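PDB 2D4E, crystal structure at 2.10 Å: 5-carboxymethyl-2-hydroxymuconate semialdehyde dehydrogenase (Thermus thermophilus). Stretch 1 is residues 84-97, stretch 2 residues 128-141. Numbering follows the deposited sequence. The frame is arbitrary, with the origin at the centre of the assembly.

Stretch 1 (84-97) KAKERKRYLLRIAE
Stretch 2 (128-141) AAENFAFYAEYAEH

What polar bond ties the stretches together? Lys89, fully extended with all four chi angles t, donates from NZ to Glu137 OE1 at 3.2 Å, a hydrogen bond within a salt bridge. Glu137 begins pointing away, but chi angles m, m and -45° curl its carboxylate back, although the position of OE1 is less certain. Glu140 (m, t) adds a second negative charge, its OE2 4.1 Å from Lys89 NZ, beyond salt-bridge range.

How do the backbones run? Helix 85-97, with Lys84 at its N-cap, lies nearly antiparallel to the helix through 128-136, at 163° and with axes 7.9 Å apart at closest approach; helical phi/psi values continue through 137-139. CA atoms pair Lys89 with Ala136 (4.6 Å), Ala96 with Ala129 (4.5 Å) and Ala85 with Glu140 (5.0 Å). Small alanines suit such close backbones: Ala96 CB sits 3.5 Å from Ala129 O, and Ala85 CB 3.4 Å from Ala139 O.

What fills the space between? Phe132 (chi1 m, chi2 94°) receives Ile95 (m, t) over one ring face, with CG2 3.5 Å from the centroid in a CH-pi contact. Leu92 (m, t) meets the ring edge, CD2 to Phe132 CD2 at 3.7 Å. Leu92 CB and Leu93 CD2 (Leu93 also m, t) each approach Ala136 CB to 3.7 Å, so both leucines pack against the same alanine methyl.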

# COMPACT_ATOMS: atom_id res chain seq x y z
N LYS C 84 -8.47 -11.69 -20.88
CA LYS C 84 -8.03 -10.35 -20.52
C LYS C 84 -8.93 -9.80 -19.42
O LYS C 84 -10.16 -9.92 -19.49
CB LYS C 84 -8.06 -9.43 -21.75
CG LYS C 84 -6.96 -9.77 -22.74
CD LYS C 84 -7.06 -8.94 -24.00
CE LYS C 84 -5.82 -9.13 -24.85
NZ LYS C 84 -5.50 -10.58 -25.03
N ALA C 85 -8.32 -9.21 -18.39
CA ALA C 85 -9.08 -8.66 -17.27
C ALA C 85 -10.17 -7.72 -17.77
O ALA C 85 -11.25 -7.68 -17.21
CB ALA C 85 -8.15 -7.93 -16.31
N LYS C 86 -9.87 -6.97 -18.82
CA LYS C 86 -10.83 -6.04 -19.39
C LYS C 86 -12.07 -6.80 -19.87
O LYS C 86 -13.19 -6.31 -19.77
CB LYS C 86 -10.20 -5.29 -20.56
CG LYS C 86 -11.12 -4.30 -21.25
CD LYS C 86 -10.42 -3.62 -22.41
CE LYS C 86 -11.33 -2.62 -23.12
NZ LYS C 86 -10.59 -1.92 -24.20
N GLU C 87 -11.85 -8.00 -20.40
CA GLU C 87 -12.95 -8.82 -20.89
C GLU C 87 -13.76 -9.41 -19.74
O GLU C 87 -14.99 -9.52 -19.84
CB GLU C 87 -12.42 -9.93 -21.80
CG GLU C 87 -13.49 -10.88 -22.34
CD GLU C 87 -14.47 -10.22 -23.31
OE1 GLU C 87 -15.30 -10.95 -23.89
OE2 GLU C 87 -14.41 -8.98 -23.49
N ARG C 88 -13.09 -9.81 -18.66
CA ARG C 88 -13.81 -10.36 -17.52
C ARG C 88 -14.62 -9.23 -16.90
O ARG C 88 -15.73 -9.43 -16.40
CB ARG C 88 -12.84 -10.94 -16.48
CG ARG C 88 -12.03 -12.13 -16.98
CD ARG C 88 -11.55 -13.00 -15.83
NE ARG C 88 -10.73 -12.28 -14.86
CZ ARG C 88 -9.46 -11.94 -15.04
NH1 ARG C 88 -8.84 -12.28 -16.16
NH2 ARG C 88 -8.81 -11.29 -14.09
N LYS C 89 -14.05 -8.02 -16.93
CA LYS C 89 -14.73 -6.85 -16.41
C LYS C 89 -16.02 -6.64 -17.20
O LYS C 89 -17.07 -6.34 -16.62
CB LYS C 89 -13.83 -5.61 -16.54
CG LYS C 89 -14.53 -4.29 -16.22
CD LYS C 89 -13.60 -3.10 -16.43
CE LYS C 89 -14.27 -1.81 -16.00
NZ LYS C 89 -13.35 -0.64 -16.01
N ARG C 90 -15.94 -6.83 -18.51
CA ARG C 90 -17.12 -6.66 -19.36
C ARG C 90 -18.20 -7.65 -18.95
O ARG C 90 -19.38 -7.29 -18.86
CB ARG C 90 -16.76 -6.87 -20.84
CG ARG C 90 -17.93 -6.59 -21.79
CD ARG C 90 -17.59 -7.00 -23.22
NE ARG C 90 -17.38 -8.44 -23.35
CZ ARG C 90 -18.34 -9.36 -23.21
NH1 ARG C 90 -19.58 -8.99 -22.92
NH2 ARG C 90 -18.05 -10.64 -23.36
N TYR C 91 -17.81 -8.89 -18.71
CA TYR C 91 -18.77 -9.91 -18.30
C TYR C 91 -19.44 -9.57 -16.96
O TYR C 91 -20.66 -9.66 -16.85
CB TYR C 91 -18.09 -11.27 -18.17
CG TYR C 91 -17.91 -12.02 -19.46
CD1 TYR C 91 -16.64 -12.32 -19.94
CD2 TYR C 91 -19.02 -12.47 -20.18
CE1 TYR C 91 -16.47 -13.07 -21.09
CE2 TYR C 91 -18.86 -13.23 -21.34
CZ TYR C 91 -17.58 -13.53 -21.78
OH TYR C 91 -17.39 -14.28 -22.92
N LEU C 92 -18.66 -9.18 -15.96
CA LEU C 92 -19.24 -8.84 -14.66
C LEU C 92 -20.25 -7.71 -14.81
O LEU C 92 -21.32 -7.74 -14.20
CB LEU C 92 -18.16 -8.44 -13.64
CG LEU C 92 -17.12 -9.48 -13.22
CD1 LEU C 92 -16.44 -9.01 -11.95
CD2 LEU C 92 -17.78 -10.82 -12.96
N LEU C 93 -19.91 -6.70 -15.60
CA LEU C 93 -20.81 -5.58 -15.83
C LEU C 93 -22.09 -6.03 -16.55
O LEU C 93 -23.17 -5.47 -16.33
CB LEU C 93 -20.11 -4.49 -16.64
CG LEU C 93 -18.99 -3.76 -15.89
CD1 LEU C 93 -18.37 -2.72 -16.81
CD2 LEU C 93 -19.56 -3.11 -14.63
N ARG C 94 -21.96 -7.03 -17.41
CA ARG C 94 -23.10 -7.56 -18.15
C ARG C 94 -24.01 -8.31 -17.18
O ARG C 94 -25.24 -8.22 -17.25
CB ARG C 94 -22.62 -8.50 -19.26
CG ARG C 94 -23.74 -9.14 -20.07
CD ARG C 94 -24.68 -8.10 -20.67
NE ARG C 94 -25.66 -8.74 -21.55
CZ ARG C 94 -26.84 -8.20 -21.88
NH1 ARG C 94 -27.19 -7.01 -21.40
NH2 ARG C 94 -27.66 -8.86 -22.69
N ILE C 95 -23.39 -9.07 -16.28
CA ILE C 95 -24.11 -9.83 -15.28
C ILE C 95 -24.88 -8.87 -14.37
O ILE C 95 -26.04 -9.10 -14.07
CB ILE C 95 -23.14 -10.70 -14.44
CG1 ILE C 95 -22.58 -11.84 -15.30
CG2 ILE C 95 -23.85 -11.27 -13.21
CD1 ILE C 95 -21.51 -12.66 -14.62
N ALA C 96 -24.22 -7.79 -13.95
CA ALA C 96 -24.84 -6.79 -13.09
C ALA C 96 -26.03 -6.17 -13.82
O ALA C 96 -27.09 -5.93 -13.24
CB ALA C 96 -23.84 -5.71 -12.72
N GLU C 97 -25.83 -5.92 -15.11
CA GLU C 97 -26.88 -5.34 -15.94
C GLU C 97 -28.09 -6.27 -16.03
O GLU C 97 -29.23 -5.84 -15.88
CB GLU C 97 -26.33 -5.04 -17.34
CG GLU C 97 -27.34 -4.47 -18.31
CD GLU C 97 -26.71 -4.04 -19.63
OE1 GLU C 97 -26.05 -4.87 -20.29
OE2 GLU C 97 -26.89 -2.86 -20.01
N ALA C 128 -26.78 -7.29 -4.81
CA ALA C 128 -26.21 -8.39 -5.58
C ALA C 128 -25.64 -7.85 -6.88
O ALA C 128 -24.54 -8.22 -7.30
CB ALA C 128 -27.28 -9.43 -5.87
N ALA C 129 -26.40 -6.98 -7.54
CA ALA C 129 -25.94 -6.39 -8.79
C ALA C 129 -24.68 -5.58 -8.48
O ALA C 129 -23.69 -5.64 -9.21
CB ALA C 129 -27.02 -5.49 -9.38
N GLU C 130 -24.72 -4.83 -7.38
CA GLU C 130 -23.58 -4.02 -6.95
C GLU C 130 -22.34 -4.86 -6.69
O GLU C 130 -21.21 -4.40 -6.90
CB GLU C 130 -23.92 -3.22 -5.69
CG GLU C 130 -22.74 -2.45 -5.10
CD GLU C 130 -23.13 -1.56 -3.92
OE1 GLU C 130 -23.82 -2.05 -2.99
OE2 GLU C 130 -22.73 -0.38 -3.91
N ASN C 131 -22.53 -6.09 -6.22
CA ASN C 131 -21.40 -6.97 -5.96
C ASN C 131 -20.61 -7.17 -7.25
O ASN C 131 -19.38 -7.12 -7.24
CB ASN C 131 -21.88 -8.34 -5.42
CG ASN C 131 -22.28 -8.28 -3.95
OD1 ASN C 131 -21.87 -7.38 -3.21
ND2 ASN C 131 -23.07 -9.26 -3.52
N PHE C 132 -21.31 -7.38 -8.36
CA PHE C 132 -20.64 -7.57 -9.64
C PHE C 132 -20.07 -6.27 -10.20
O PHE C 132 -18.96 -6.24 -10.73
CB PHE C 132 -21.59 -8.21 -10.66
CG PHE C 132 -21.82 -9.67 -10.43
CD1 PHE C 132 -22.91 -10.11 -9.68
CD2 PHE C 132 -20.92 -10.62 -10.93
CE1 PHE C 132 -23.10 -11.47 -9.43
CE2 PHE C 132 -21.10 -11.97 -10.68
CZ PHE C 132 -22.19 -12.40 -9.93
N ALA C 133 -20.84 -5.19 -10.09
CA ALA C 133 -20.38 -3.90 -10.59
C ALA C 133 -19.13 -3.47 -9.83
O ALA C 133 -18.21 -2.87 -10.40
CB ALA C 133 -21.48 -2.85 -10.44
N PHE C 134 -19.11 -3.78 -8.54
CA PHE C 134 -18.00 -3.44 -7.66
C PHE C 134 -16.71 -4.18 -8.03
O PHE C 134 -15.70 -3.55 -8.35
CB PHE C 134 -18.38 -3.78 -6.21
CG PHE C 134 -17.29 -3.51 -5.21
CD1 PHE C 134 -16.87 -2.21 -4.95
CD2 PHE C 134 -16.68 -4.56 -4.53
CE1 PHE C 134 -15.87 -1.95 -4.01
CE2 PHE C 134 -15.68 -4.32 -3.59
CZ PHE C 134 -15.28 -3.01 -3.32
N TYR C 135 -16.74 -5.50 -8.01
CA TYR C 135 -15.55 -6.27 -8.33
C TYR C 135 -15.12 -6.18 -9.79
O TYR C 135 -13.98 -6.50 -10.12
CB TYR C 135 -15.74 -7.73 -7.92
CG TYR C 135 -15.59 -7.91 -6.42
CD1 TYR C 135 -16.70 -8.12 -5.61
CD2 TYR C 135 -14.33 -7.85 -5.83
CE1 TYR C 135 -16.56 -8.26 -4.22
CE2 TYR C 135 -14.18 -7.98 -4.45
CZ TYR C 135 -15.30 -8.19 -3.65
OH TYR C 135 -15.14 -8.36 -2.30
N ALA C 136 -16.03 -5.73 -10.65
CA ALA C 136 -15.70 -5.58 -12.06
C ALA C 136 -14.52 -4.62 -12.18
O ALA C 136 -13.67 -4.77 -13.06
CB ALA C 136 -16.91 -5.04 -12.83
N GLU C 137 -14.47 -3.65 -11.28
CA GLU C 137 -13.41 -2.65 -11.28
C GLU C 137 -12.08 -3.11 -10.65
O GLU C 137 -11.09 -2.39 -10.73
CB GLU C 137 -13.88 -1.37 -10.57
CG GLU C 137 -15.12 -0.72 -11.18
CD GLU C 137 -14.95 -0.34 -12.65
OE1 GLU C 137 -13.89 0.22 -13.01
OE2 GLU C 137 -15.89 -0.60 -13.44
N TYR C 138 -12.07 -4.29 -10.03
CA TYR C 138 -10.83 -4.81 -9.43
C TYR C 138 -10.14 -5.83 -10.33
O TYR C 138 -8.96 -6.15 -10.14
CB TYR C 138 -11.12 -5.44 -8.06
CG TYR C 138 -11.42 -4.45 -6.97
CD1 TYR C 138 -12.65 -3.79 -6.91
CD2 TYR C 138 -10.46 -4.13 -6.00
CE1 TYR C 138 -12.92 -2.84 -5.93
CE2 TYR C 138 -10.72 -3.18 -5.02
CZ TYR C 138 -11.95 -2.53 -4.99
OH TYR C 138 -12.20 -1.59 -4.02
N ALA C 139 -10.88 -6.35 -11.32
CA ALA C 139 -10.34 -7.35 -12.24
C ALA C 139 -9.02 -6.92 -12.88
O ALA C 139 -8.06 -7.70 -12.94
CB ALA C 139 -11.38 -7.67 -13.32
N GLU C 140 -8.95 -5.68 -13.35
CA GLU C 140 -7.75 -5.16 -13.99
C GLU C 140 -6.59 -4.83 -13.05
O GLU C 140 -5.52 -4.41 -13.50
CB GLU C 140 -8.10 -3.93 -14.83
CG GLU C 140 -8.89 -4.24 -16.08
CD GLU C 140 -9.45 -2.99 -16.74
OE1 GLU C 140 -9.90 -3.09 -17.90
OE2 GLU C 140 -9.43 -1.92 -16.10
N HIS C 141 -6.80 -5.01 -11.75
CA HIS C 141 -5.75 -4.73 -10.76
C HIS C 141 -5.40 -5.99 -10.00
O HIS C 141 -4.57 -5.97 -9.10
CB HIS C 141 -6.25 -3.69 -9.75
CG HIS C 141 -6.58 -2.36 -10.35
ND1 HIS C 141 -5.62 -1.47 -10.76
CD2 HIS C 141 -7.78 -1.79 -10.64
CE1 HIS C 141 -6.21 -0.40 -11.28
NE2 HIS C 141 -7.52 -0.57 -11.22